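Local coordinates for protein plasma serine protease inhibitor (Homo sapiens, PDB 3DY0) that inhibits serine proteases in blood plasma and other body fluids in a heparin-dependent way, trapping them irreversibly after they cleave its reactive centre loop, at residues A[187-190]-A[194-197]; A[219-224]-A[263-268]; A[59-64]-A[69-74]; A[175-180]-A[204-209]. All coordinates share one frame; numbering follows the deposited sequence.

Contact 1. Residues A[187-190]-A[194-197]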
loop_
_atom_site.group_PDB
_atom_site.type_symbol
_atom_site.label_atom_id
_atom_site.label_comp_id
_atom_site.label_asym_id
_atom_site.label_seq_id
_atom_site.Cartn_x
_atom_site.Cartn_y
_atom_site.Cartn_z
ATOM N N PHE A 187 -10.992 3.104 23.881
ATOM C CA PHE A 187 -11.010 2.349 22.635
ATOM C C PHE A 187 -10.829 0.894 23.046
ATOM O O PHE A 187 -9.848 0.540 23.705
ATOM C CB PHE A 187 -9.877 2.786 21.700
ATOM C CG PHE A 187 -9.881 2.079 20.371
ATOM C CD1 PHE A 187 -9.272 0.836 20.218
ATOM C CD2 PHE A 187 -10.517 2.654 19.271
ATOM C CE1 PHE A 187 -9.295 0.172 18.987
ATOM C CE2 PHE A 187 -10.546 2.000 18.040
ATOM C CZ PHE A 187 -9.935 0.761 17.897
ATOM N N TYR A 188 -11.778 0.051 22.661
ATOM C CA TYR A 188 -11.723 -1.350 23.042
ATOM C C TYR A 188 -11.022 -2.246 22.039
ATOM O O TYR A 188 -11.624 -2.697 21.065
ATOM C CB TYR A 188 -13.143 -1.860 23.315
ATOM C CG TYR A 188 -13.897 -0.961 24.270
ATOM C CD1 TYR A 188 -14.563 0.174 23.807
ATOM C CD2 TYR A 188 -13.870 -1.196 25.642
ATOM C CE1 TYR A 188 -15.179 1.059 24.689
ATOM C CE2 TYR A 188 -14.481 -0.317 26.535
ATOM C CZ TYR A 188 -15.131 0.809 26.052
ATOM O OH TYR A 188 -15.716 1.695 26.930
ATOM N N VAL A 189 -9.735 -2.493 22.275
ATOM C CA VAL A 189 -8.957 -3.367 21.403
ATOM C C VAL A 189 -9.666 -4.720 21.449
ATOM O O VAL A 189 -9.775 -5.416 20.440
ATOM C CB VAL A 189 -7.506 -3.481 21.909
ATOM C CG1 VAL A 189 -6.710 -4.420 21.024
ATOM C CG2 VAL A 189 -6.869 -2.095 21.923
ATOM N N THR A 190 -10.132 -5.075 22.645
ATOM C CA THR A 190 -10.918 -6.286 22.891
ATOM C C THR A 190 -11.841 -5.869 24.031
ATOM O O THR A 190 -11.746 -4.745 24.516
ATOM C CB THR A 190 -10.066 -7.491 23.357
ATOM O OG1 THR A 190 -9.497 -7.214 24.642
ATOM C CG2 THR A 190 -8.959 -7.787 22.353
ATOM N N VAL A 194 -8.370 -2.218 26.886
ATOM C CA VAL A 194 -8.812 -0.865 26.582
ATOM C C VAL A 194 -7.664 0.131 26.532
ATOM O O VAL A 194 -6.758 0.088 27.361
ATOM C CB VAL A 194 -9.824 -0.386 27.652
ATOM C CG1 VAL A 194 -10.526 0.878 27.186
ATOM C CG2 VAL A 194 -10.830 -1.484 27.942
ATOM N N VAL A 195 -7.716 1.032 25.555
ATOM C CA VAL A 195 -6.689 2.054 25.389
ATOM C C VAL A 195 -7.341 3.427 25.266
ATOM O O VAL A 195 -8.404 3.568 24.660
ATOM C CB VAL A 195 -5.838 1.793 24.127
ATOM C CG1 VAL A 195 -4.783 2.881 23.973
ATOM C CG2 VAL A 195 -5.183 0.427 24.221
ATOM N N ARG A 196 -6.704 4.436 25.851
ATOM C CA ARG A 196 -7.216 5.803 25.802
ATOM C C ARG A 196 -6.803 6.453 24.482
ATOM O O ARG A 196 -5.634 6.394 24.098
ATOM C CB ARG A 196 -6.639 6.601 26.974
ATOM C CG ARG A 196 -7.371 7.884 27.299
ATOM C CD ARG A 196 -8.747 7.586 27.850
ATOM N NE ARG A 196 -9.346 8.761 28.473
ATOM C CZ ARG A 196 -10.592 8.804 28.930
ATOM N NH1 ARG A 196 -11.060 9.913 29.486
ATOM N NH2 ARG A 196 -11.372 7.736 28.826
ATOM N N VAL A 197 -7.752 7.074 23.786
ATOM C CA VAL A 197 -7.444 7.712 22.507
ATOM C C VAL A 197 -8.174 9.037 22.331
ATOM O O VAL A 197 -9.223 9.260 22.931
ATOM C CB VAL A 197 -7.848 6.818 21.307
ATOM C CG1 VAL A 197 -7.246 5.434 21.455
ATOM C CG2 VAL A 197 -9.376 6.733 21.201
#

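Contact 2. Residues A[219-224]-A[263-268]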
loop_
_atom_site.group_PDB
_atom_site.type_symbol
_atom_site.label_atom_id
_atom_site.label_comp_id
_atom_site.label_asym_id
_atom_site.label_seq_id
_atom_site.Cartn_x
_atom_site.Cartn_y
_atom_site.Cartn_z
ATOM N N VAL A 219 -18.620 3.751 6.350
ATOM C CA VAL A 219 -18.820 5.187 6.228
ATOM C C VAL A 219 -17.743 5.798 5.341
ATOM O O VAL A 219 -16.556 5.499 5.479
ATOM C CB VAL A 219 -18.814 5.887 7.612
ATOM C CG1 VAL A 219 -17.424 5.852 8.221
ATOM C CG2 VAL A 219 -19.313 7.323 7.469
ATOM N N GLY A 220 -18.175 6.644 4.415
ATOM C CA GLY A 220 -17.251 7.291 3.510
ATOM C C GLY A 220 -17.038 8.705 4.007
ATOM O O GLY A 220 -18.000 9.387 4.367
ATOM N N VAL A 221 -15.784 9.137 4.053
ATOM C CA VAL A 221 -15.445 10.489 4.493
ATOM C C VAL A 221 -14.582 11.072 3.381
ATOM O O VAL A 221 -13.429 10.681 3.200
ATOM C CB VAL A 221 -14.652 10.474 5.815
ATOM C CG1 VAL A 221 -14.457 11.904 6.322
ATOM C CG2 VAL A 221 -15.383 9.638 6.851
ATOM N N PRO A 222 -15.128 12.032 2.624
ATOM C CA PRO A 222 -14.411 12.658 1.513
ATOM C C PRO A 222 -13.249 13.608 1.798
ATOM O O PRO A 222 -13.237 14.340 2.786
ATOM C CB PRO A 222 -15.531 13.351 0.748
ATOM C CG PRO A 222 -16.416 13.822 1.854
ATOM C CD PRO A 222 -16.477 12.613 2.773
ATOM N N TYR A 223 -12.264 13.568 0.908
ATOM C CA TYR A 223 -11.112 14.456 0.987
ATOM C C TYR A 223 -11.371 15.542 -0.041
ATOM O O TYR A 223 -12.247 15.390 -0.892
ATOM C CB TYR A 223 -9.831 13.730 0.575
ATOM C CG TYR A 223 -9.337 12.727 1.578
ATOM C CD1 TYR A 223 -8.842 13.138 2.815
ATOM C CD2 TYR A 223 -9.382 11.363 1.302
ATOM C CE1 TYR A 223 -8.406 12.215 3.755
ATOM C CE2 TYR A 223 -8.951 10.430 2.234
ATOM C CZ TYR A 223 -8.466 10.863 3.458
ATOM O OH TYR A 223 -8.046 9.946 4.391
ATOM N N GLN A 224 -10.628 16.637 0.044
ATOM C CA GLN A 224 -10.765 17.682 -0.957
ATOM C C GLN A 224 -10.245 16.990 -2.205
ATOM O O GLN A 224 -9.163 16.405 -2.182
ATOM C CB GLN A 224 -9.885 18.886 -0.625
ATOM C CG GLN A 224 -10.529 19.873 0.322
ATOM C CD GLN A 224 -9.725 21.150 0.462
ATOM O OE1 GLN A 224 -10.251 22.181 0.879
ATOM N NE2 GLN A 224 -8.442 21.085 0.125
ATOM N N LEU A 263 -25.139 11.532 10.530
ATOM C CA LEU A 263 -24.478 10.794 11.599
ATOM C C LEU A 263 -23.731 11.717 12.542
ATOM O O LEU A 263 -23.231 12.763 12.131
ATOM C CB LEU A 263 -23.432 9.826 11.033
ATOM C CG LEU A 263 -23.789 8.774 9.990
ATOM C CD1 LEU A 263 -22.506 8.114 9.494
ATOM C CD2 LEU A 263 -24.718 7.747 10.592
ATOM N N GLU A 264 -23.667 11.318 13.807
ATOM C CA GLU A 264 -22.880 12.032 14.802
ATOM C C GLU A 264 -21.699 11.064 14.829
ATOM O O GLU A 264 -21.717 10.063 15.548
ATOM C CB GLU A 264 -23.586 12.065 16.160
ATOM C CG GLU A 264 -22.839 12.874 17.213
ATOM C CD GLU A 264 -23.572 12.946 18.543
ATOM O OE1 GLU A 264 -23.030 13.563 19.482
ATOM O OE2 GLU A 264 -24.687 12.389 18.652
ATOM N N LEU A 265 -20.701 11.342 13.996
ATOM C CA LEU A 265 -19.534 10.477 13.857
ATOM C C LEU A 265 -18.405 10.737 14.839
ATOM O O LEU A 265 -17.972 11.873 15.009
ATOM C CB LEU A 265 -18.975 10.587 12.434
ATOM C CG LEU A 265 -17.734 9.746 12.120
ATOM C CD1 LEU A 265 -18.102 8.265 12.147
ATOM C CD2 LEU A 265 -17.179 10.136 10.757
ATOM N N TYR A 266 -17.931 9.660 15.459
ATOM C CA TYR A 266 -16.823 9.714 16.402
ATOM C C TYR A 266 -15.733 8.829 15.810
ATOM O O TYR A 266 -15.925 7.633 15.625
ATOM C CB TYR A 266 -17.274 9.203 17.771
ATOM C CG TYR A 266 -18.154 10.196 18.501
ATOM C CD1 TYR A 266 -17.603 11.142 19.367
ATOM C CD2 TYR A 266 -19.531 10.220 18.290
ATOM C CE1 TYR A 266 -18.404 12.091 20.004
ATOM C CE2 TYR A 266 -20.339 11.164 18.919
ATOM C CZ TYR A 266 -19.770 12.096 19.774
ATOM O OH TYR A 266 -20.569 13.037 20.394
ATOM N N LEU A 267 -14.597 9.442 15.497
ATOM C CA LEU A 267 -13.479 8.738 14.882
ATOM C C LEU A 267 -12.193 9.111 15.595
ATOM O O LEU A 267 -11.904 10.288 15.798
ATOM C CB LEU A 267 -13.367 9.139 13.410
ATOM C CG LEU A 267 -12.265 8.493 12.571
ATOM C CD1 LEU A 267 -12.639 7.057 12.262
ATOM C CD2 LEU A 267 -12.091 9.278 11.269
ATOM N N PRO A 268 -11.389 8.114 15.963
ATOM C CA PRO A 268 -10.148 8.455 16.654
ATOM C C PRO A 268 -9.108 9.158 15.797
ATOM O O PRO A 268 -9.054 8.973 14.573
ATOM C CB PRO A 268 -9.609 7.094 17.102
ATOM C CG PRO A 268 -10.820 6.220 17.165
ATOM C CD PRO A 268 -11.615 6.659 15.968
#

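Contact 3. Residues A[59-64]-A[69-74]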
loop_
_atom_site.group_PDB
_atom_site.type_symbol
_atom_site.label_atom_id
_atom_site.label_comp_id
_atom_site.label_asym_id
_atom_site.label_seq_id
_atom_site.Cartn_x
_atom_site.Cartn_y
_atom_site.Cartn_z
ATOM N N LEU A 59 -0.981 -11.254 -9.231
ATOM C CA LEU A 59 -1.576 -9.931 -9.376
ATOM C C LEU A 59 -3.040 -10.038 -9.794
ATOM O O LEU A 59 -3.753 -9.033 -9.856
ATOM C CB LEU A 59 -0.794 -9.116 -10.413
ATOM C CG LEU A 59 0.578 -8.614 -9.951
ATOM C CD1 LEU A 59 1.328 -7.982 -11.115
ATOM C CD2 LEU A 59 0.388 -7.604 -8.822
ATOM N N GLY A 60 -3.477 -11.258 -10.091
ATOM C CA GLY A 60 -4.859 -11.473 -10.483
ATOM C C GLY A 60 -5.142 -11.499 -11.974
ATOM O O GLY A 60 -6.304 -11.443 -12.385
ATOM N N LEU A 61 -4.095 -11.574 -12.790
ATOM C CA LEU A 61 -4.270 -11.617 -14.238
ATOM C C LEU A 61 -4.451 -13.046 -14.728
ATOM O O LEU A 61 -4.065 -13.999 -14.051
ATOM C CB LEU A 61 -3.062 -11.008 -14.954
ATOM C CG LEU A 61 -2.949 -9.486 -15.041
ATOM C CD1 LEU A 61 -2.780 -8.891 -13.653
ATOM C CD2 LEU A 61 -1.766 -9.131 -15.927
ATOM N N ASN A 62 -5.048 -13.184 -15.907
ATOM C CA ASN A 62 -5.256 -14.493 -16.505
ATOM C C ASN A 62 -4.056 -14.773 -17.410
ATOM O O ASN A 62 -3.030 -14.096 -17.303
ATOM C CB ASN A 62 -6.571 -14.531 -17.298
ATOM C CG ASN A 62 -6.626 -13.500 -18.411
ATOM O OD1 ASN A 62 -7.660 -13.340 -19.065
ATOM N ND2 ASN A 62 -5.522 -12.804 -18.638
ATOM N N LEU A 63 -4.176 -15.754 -18.298
ATOM C CA LEU A 63 -3.069 -16.112 -19.183
ATOM C C LEU A 63 -3.047 -15.370 -20.519
ATOM O O LEU A 63 -2.218 -15.666 -21.381
ATOM C CB LEU A 63 -3.083 -17.621 -19.443
ATOM N N GLN A 64 -3.947 -14.406 -20.690
ATOM C CA GLN A 64 -4.012 -13.641 -21.933
ATOM C C GLN A 64 -2.906 -12.595 -22.037
ATOM O O GLN A 64 -2.691 -11.812 -21.112
ATOM C CB GLN A 64 -5.370 -12.949 -22.055
ATOM C CG GLN A 64 -6.554 -13.897 -22.098
ATOM C CD GLN A 64 -7.870 -13.163 -22.250
ATOM O OE1 GLN A 64 -8.211 -12.302 -21.437
ATOM N NE2 GLN A 64 -8.618 -13.500 -23.293
ATOM N N LYS A 69 -0.292 -6.686 -21.338
ATOM C CA LYS A 69 -0.084 -5.400 -21.990
ATOM C C LYS A 69 -0.906 -4.333 -21.277
ATOM O O LYS A 69 -0.426 -3.222 -21.033
ATOM C CB LYS A 69 -0.504 -5.479 -23.461
ATOM C CG LYS A 69 -0.454 -4.151 -24.205
ATOM C CD LYS A 69 -1.008 -4.304 -25.616
ATOM C CE LYS A 69 -1.080 -2.968 -26.339
ATOM N NZ LYS A 69 -1.643 -3.117 -27.715
ATOM N N GLU A 70 -2.143 -4.679 -20.937
ATOM C CA GLU A 70 -3.041 -3.755 -20.257
ATOM C C GLU A 70 -2.539 -3.427 -18.859
ATOM O O GLU A 70 -2.746 -2.321 -18.364
ATOM C CB GLU A 70 -4.450 -4.352 -20.180
ATOM C CG GLU A 70 -5.471 -3.505 -19.425
ATOM C CD GLU A 70 -5.553 -2.075 -19.932
ATOM O OE1 GLU A 70 -5.485 -1.871 -21.162
ATOM O OE2 GLU A 70 -5.700 -1.154 -19.098
ATOM N N LEU A 71 -1.888 -4.394 -18.221
ATOM C CA LEU A 71 -1.357 -4.174 -16.880
ATOM C C LEU A 71 -0.387 -2.996 -16.913
ATOM O O LEU A 71 -0.524 -2.040 -16.148
ATOM C CB LEU A 71 -0.623 -5.424 -16.380
ATOM C CG LEU A 71 0.163 -5.278 -15.068
ATOM C CD1 LEU A 71 -0.793 -5.036 -13.915
ATOM C CD2 LEU A 71 0.990 -6.535 -14.816
ATOM N N HIS A 72 0.591 -3.071 -17.808
ATOM C CA HIS A 72 1.587 -2.015 -17.921
ATOM C C HIS A 72 1.011 -0.725 -18.475
ATOM O O HIS A 72 1.366 0.355 -18.012
ATOM C CB HIS A 72 2.762 -2.482 -18.782
ATOM C CG HIS A 72 3.446 -3.702 -18.250
ATOM N ND1 HIS A 72 3.994 -3.758 -16.985
ATOM C CD2 HIS A 72 3.657 -4.919 -18.805
ATOM C CE1 HIS A 72 4.512 -4.957 -16.785
ATOM N NE2 HIS A 72 4.321 -5.682 -17.874
ATOM N N ARG A 73 0.122 -0.831 -19.461
ATOM C CA ARG A 73 -0.491 0.360 -20.045
ATOM C C ARG A 73 -1.271 1.112 -18.970
ATOM O O ARG A 73 -1.224 2.341 -18.901
ATOM C CB ARG A 73 -1.440 -0.028 -21.183
ATOM C CG ARG A 73 -1.964 1.161 -21.982
ATOM C CD ARG A 73 -3.353 0.886 -22.534
ATOM N NE ARG A 73 -4.347 0.790 -21.466
ATOM C CZ ARG A 73 -4.703 1.802 -20.681
ATOM N NH1 ARG A 73 -5.612 1.621 -19.732
ATOM N NH2 ARG A 73 -4.159 3.000 -20.852
ATOM N N GLY A 74 -1.987 0.366 -18.133
ATOM C CA GLY A 74 -2.762 0.975 -17.066
ATOM C C GLY A 74 -1.891 1.727 -16.075
ATOM O O GLY A 74 -2.230 2.834 -15.658
#

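Contact 4. Residues A[175-180]-A[204-209]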
loop_
_atom_site.group_PDB
_atom_site.type_symbol
_atom_site.label_atom_id
_atom_site.label_comp_id
_atom_site.label_asym_id
_atom_site.label_seq_id
_atom_site.Cartn_x
_atom_site.Cartn_y
_atom_site.Cartn_z
ATOM N N THR A 175 -14.507 18.388 4.753
ATOM C CA THR A 175 -15.041 19.071 5.926
ATOM C C THR A 175 -14.214 18.594 7.116
ATOM O O THR A 175 -14.237 17.413 7.461
ATOM C CB THR A 175 -16.516 18.714 6.168
ATOM O OG1 THR A 175 -17.301 19.152 5.052
ATOM C CG2 THR A 175 -17.021 19.379 7.446
ATOM N N SER A 176 -13.480 19.509 7.737
ATOM C CA SER A 176 -12.639 19.155 8.873
ATOM C C SER A 176 -13.437 18.863 10.137
ATOM O O SER A 176 -14.611 19.222 10.247
ATOM C CB SER A 176 -11.651 20.284 9.169
ATOM O OG SER A 176 -12.321 21.399 9.731
ATOM N N PHE A 177 -12.784 18.199 11.085
ATOM C CA PHE A 177 -13.390 17.885 12.369
ATOM C C PHE A 177 -13.014 19.123 13.184
ATOM O O PHE A 177 -11.941 19.694 12.976
ATOM C CB PHE A 177 -12.726 16.648 12.991
ATOM C CG PHE A 177 -13.175 15.338 12.397
ATOM C CD1 PHE A 177 -14.298 14.681 12.894
ATOM C CD2 PHE A 177 -12.467 14.752 11.352
ATOM C CE1 PHE A 177 -14.703 13.456 12.362
ATOM C CE2 PHE A 177 -12.865 13.528 10.811
ATOM C CZ PHE A 177 -13.986 12.880 11.319
ATOM N N ASN A 178 -13.882 19.560 14.090
ATOM C CA ASN A 178 -13.556 20.728 14.901
ATOM C C ASN A 178 -12.709 20.271 16.084
ATOM O O ASN A 178 -13.093 19.358 16.810
ATOM C CB ASN A 178 -14.828 21.414 15.403
ATOM C CG ASN A 178 -14.537 22.713 16.131
ATOM O OD1 ASN A 178 -13.812 22.732 17.126
ATOM N ND2 ASN A 178 -15.098 23.810 15.634
ATOM N N HIS A 179 -11.553 20.905 16.268
ATOM C CA HIS A 179 -10.650 20.551 17.360
ATOM C C HIS A 179 -11.336 20.574 18.722
ATOM O O HIS A 179 -10.983 19.802 19.616
ATOM C CB HIS A 179 -9.443 21.495 17.372
ATOM C CG HIS A 179 -8.428 21.186 16.317
ATOM N ND1 HIS A 179 -7.656 20.044 16.339
ATOM C CD2 HIS A 179 -8.069 21.860 15.198
ATOM C CE1 HIS A 179 -6.866 20.027 15.281
ATOM N NE2 HIS A 179 -7.097 21.117 14.573
ATOM N N LYS A 180 -12.317 21.458 18.874
ATOM C CA LYS A 180 -13.051 21.575 20.127
ATOM C C LYS A 180 -13.964 20.369 20.326
ATOM O O LYS A 180 -14.537 20.182 21.398
ATOM C CB LYS A 180 -13.886 22.861 20.133
ATOM N N ASP A 204 -22.715 15.338 10.725
ATOM C CA ASP A 204 -22.813 15.795 9.346
ATOM C C ASP A 204 -23.495 14.714 8.520
ATOM O O ASP A 204 -23.873 13.668 9.039
ATOM C CB ASP A 204 -21.395 16.038 8.808
ATOM C CG ASP A 204 -21.365 16.908 7.560
ATOM O OD1 ASP A 204 -22.436 17.307 7.068
ATOM O OD2 ASP A 204 -20.247 17.191 7.073
ATOM N N GLN A 205 -23.670 14.982 7.232
ATOM C CA GLN A 205 -24.259 13.997 6.338
ATOM C C GLN A 205 -23.085 13.202 5.785
ATOM O O GLN A 205 -22.079 13.781 5.372
ATOM C CB GLN A 205 -24.993 14.674 5.185
ATOM C CG GLN A 205 -25.665 13.692 4.241
ATOM C CD GLN A 205 -26.180 14.360 2.985
ATOM O OE1 GLN A 205 -25.403 14.762 2.118
ATOM N NE2 GLN A 205 -27.496 14.492 2.884
ATOM N N TYR A 206 -23.205 11.879 5.786
ATOM C CA TYR A 206 -22.138 11.016 5.289
ATOM C C TYR A 206 -22.676 9.877 4.448
ATOM O O TYR A 206 -23.827 9.460 4.613
ATOM C CB TYR A 206 -21.390 10.341 6.446
ATOM C CG TYR A 206 -20.689 11.240 7.429
ATOM C CD1 TYR A 206 -19.348 11.583 7.257
ATOM C CD2 TYR A 206 -21.346 11.693 8.571
ATOM C CE1 TYR A 206 -18.676 12.348 8.208
ATOM C CE2 TYR A 206 -20.685 12.454 9.524
ATOM C CZ TYR A 206 -19.352 12.776 9.339
ATOM O OH TYR A 206 -18.700 13.515 10.301
ATOM N N HIS A 207 -21.845 9.373 3.540
ATOM C CA HIS A 207 -22.233 8.226 2.732
ATOM C C HIS A 207 -22.143 7.073 3.721
ATOM O O HIS A 207 -21.114 6.878 4.373
ATOM C CB HIS A 207 -21.265 8.020 1.568
ATOM C CG HIS A 207 -21.654 8.762 0.327
ATOM N ND1 HIS A 207 -22.811 8.488 -0.371
ATOM C CD2 HIS A 207 -21.046 9.774 -0.336
ATOM C CE1 HIS A 207 -22.899 9.299 -1.410
ATOM N NE2 HIS A 207 -21.840 10.089 -1.412
ATOM N N TYR A 208 -23.227 6.321 3.841
ATOM C CA TYR A 208 -23.293 5.234 4.801
ATOM C C TYR A 208 -23.977 3.989 4.274
ATOM O O TYR A 208 -24.857 4.064 3.419
ATOM C CB TYR A 208 -24.057 5.761 6.023
ATOM C CG TYR A 208 -24.390 4.755 7.102
ATOM C CD1 TYR A 208 -23.497 4.492 8.139
ATOM C CD2 TYR A 208 -25.623 4.102 7.113
ATOM C CE1 TYR A 208 -23.828 3.611 9.171
ATOM C CE2 TYR A 208 -25.962 3.211 8.140
ATOM C CZ TYR A 208 -25.059 2.977 9.166
ATOM O OH TYR A 208 -25.393 2.128 10.196
ATOM N N LEU A 209 -23.563 2.844 4.802
ATOM C CA LEU A 209 -24.159 1.570 4.435
ATOM C C LEU A 209 -24.034 0.581 5.580
ATOM O O LEU A 209 -22.985 0.481 6.221
ATOM C CB LEU A 209 -23.479 0.973 3.196
ATOM C CG LEU A 209 -24.004 -0.401 2.763
ATOM C CD1 LEU A 209 -25.444 -0.270 2.298
ATOM C CD2 LEU A 209 -23.141 -0.966 1.646
#

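Contact 1. Residues A[187-190]-A[194-197]
Phe187 and Val195 face each other as an antiparallel hydrogen-bonded pair, one pair in from the turn of a beta hairpin. Phe187 N donates to Val195 O at 2.7 Å with a moderate bend at the hydrogen, 146°, whereas the return bond from Val195 N to Phe187 O, 2.9 Å, is straighter at 167° and lies in the carbonyl plane. Phe187 O also receives a CA-H contact from Val194 CA at 3.4 Å, so two neighbouring residues of the opposite strand share this one oxygen. Next to the turn, Tyr188 and Val194 form the non-hydrogen-bonded pair and point side by side to one face of the sheet; Val194 CG2 comes obliquely to Tyr188 CD2, 3.8 Å away. Phe187 and Val195 point to the other face. Phe187 touches Val197 CG1 through its CB, 3.7 Å away, because CG stands anti to the backbone N (chi1 -178°) and leads the ring off from the partner strand. In one of two conformers of Val195, its CG2 lies 3.8 Å from Val189 CG2. Within the turn, Thr190 OG1 is bonded to the backbone N of both Glu192 and Thr193; along the strands, Arg196 makes a salt bridge to Asp186. The hairpin joins strand 183-188 to the long strand 194-211, with the bound peptide packed against Phe187, Val195 and Val197 and bonded to the backbone of Tyr188; Phe187 and Val197 also reach Pro268 of strand 259-277.

Contact 2. Residues A[219-224]-A[263-268]
Val219 and Leu263 meet through single methyl groups, CG2 of the valine lying 3.9 Å from CD1 of the leucine as the side chains slide past each other. In the conformer described here, one of two, Val219 places CG2 anti to its backbone N and turns CG1 into the space between N and the carbonyl carbon (chi1 69°), a less common choice for valine. Leu263 is extended beyond its first torsion (chi2 172°), which carries CD1 out toward the valine. The second pair is looser: Val221 CG2 and Leu265 CD2 are 4.3 Å apart. No hydrogen bond links the segments, whose nearest CA atoms, Val219 and Leu265, are 9.3 Å apart. In the serpin fold, strands 216-222 and 259-277 each pair antiparallel with strand 194-211, and meet here without a direct ladder. Tyr206 of that intervening strand lies against both Leu263 and Leu265, while Phe231 of strand 228-234 flanks Val219 and Val221. On the side turned from Leu263 and Leu265, Tyr266 OH donates to Glu264 OE1 at 2.7 Å, from above the carboxylate plane; the extended glutamate also forms a salt bridge through OE2 with a basic side chain of the bound peptide.

Contact 3. Residues A[59-64]-A[69-74]
Leu71 receives two leucines from the preceding loop, and each crosses it at about a right angle. In one of two conformers of Leu61, its CD2 sits 3.9 Å from Leu71 CB, and the same methyl is equally close to Leu71 CD2. Leu59 adds its CD1, 4.0 Å from Leu71 CD2, making that methyl the shared meeting point of the three side chains. Leu71 keeps CG anti to the backbone N (chi1 172°), which sends its branch off the helix toward the loop. Between the two loop leucines, Gly60 ends helix 49-58 in a Schellman motif with positive phi, and this reversal brings Leu59 and Leu61 to the same neighbour. Helix 33-45 closes the inner side, with Leu40 against Leu59 and Ala41 against Leu71.

The remainder of the loop is far looser. Asn62 and Leu63 make no contact with residues 69-74, and Gln64 occupies the N-cap position of helix 65-81. On the helix, Glu70 and Arg73 form a salt bridge at the exposed surface: Arg73 NE reaches Glu70 OE1 at 2.9 Å, nearly straight and in the guanidinium plane, while NH1 donates to OE2, which uses its syn lone pair, at 2.8 Å. Arg73 NH2 has a further partner in Gln77. Between residues 59-64 and 69-74 the contact is apolar, made by leucine side chains, and the charged pair, within one helical turn, takes no part in it.

Contact 4. Residues A[175-180]-A[204-209]
The two segments are not paired: residues 175-180 form an irregular loop and 204-209 an extended strand, with their nearest CA atoms, those of Thr175 and Asp204, 9.1 Å apart. This is a loop-on-sheet contact of the serpin fold, in which the connection from strand 159-172 to strand 183-188 passes the middle of the long strand 194-211. Further along the loop the chain bends at an Asx turn, where Asn178 OD1 accepts from Lys180 N at 2.6 Å. The strand takes its own bonds from other neighbours: Asp204 and Tyr206 pair through their backbones with Leu263 and Arg261, and His207 with Gly220.

Side chains bridge the gap thinly. Thr175 and Asp204 approach from opposite directions, the threonine presenting its CG2 methyl to Asp204 OD2 at 3.9 Å, a van der Waals approach. The carboxylate has its real partner in Arg202, whose NH1 forms a salt bridge with OD2. Two residues on, Tyr206 brings the end of its side chain toward Phe177, and Phe177 CE1 comes to 4.5 Å from Tyr206 OH, a loose meeting. The hydroxyl is bonded to the backbone O of Arg202, which would help to fix the phenol end, and Phe177 packs edge-to-face with Trp173 as well as against Met200. Asp204 also bonds to the residue that follows it: with CG anti to the backbone N (chi1 -162°), its OD1 accepts from Gln205 N at 2.6 Å, the donor standing 45° out of the carboxylate plane.

Contacts 1 and 2 join strands of the sheet around strand 194-211, and contact 4 lays a loop against that strand, whereas contact 3 lies among helices on the opposite side of the chain's centre from contact 1, about 42 Å between their centres. Contact 2 is the buried one, contacts 1 and 4 are partly buried, and contact 3 is at the surface. Contacts 2 and 4 are close neighbours, centres about 4 Å apart, with backbone bonds probably running between their strands. Contact 1 is nested in the loop that contact 4 closes. Backbone hydrogen bonding occurs across contact 1 alone; contacts 2 and 3 rely on methyl packing, and contact 4 on sparse, mixed approaches.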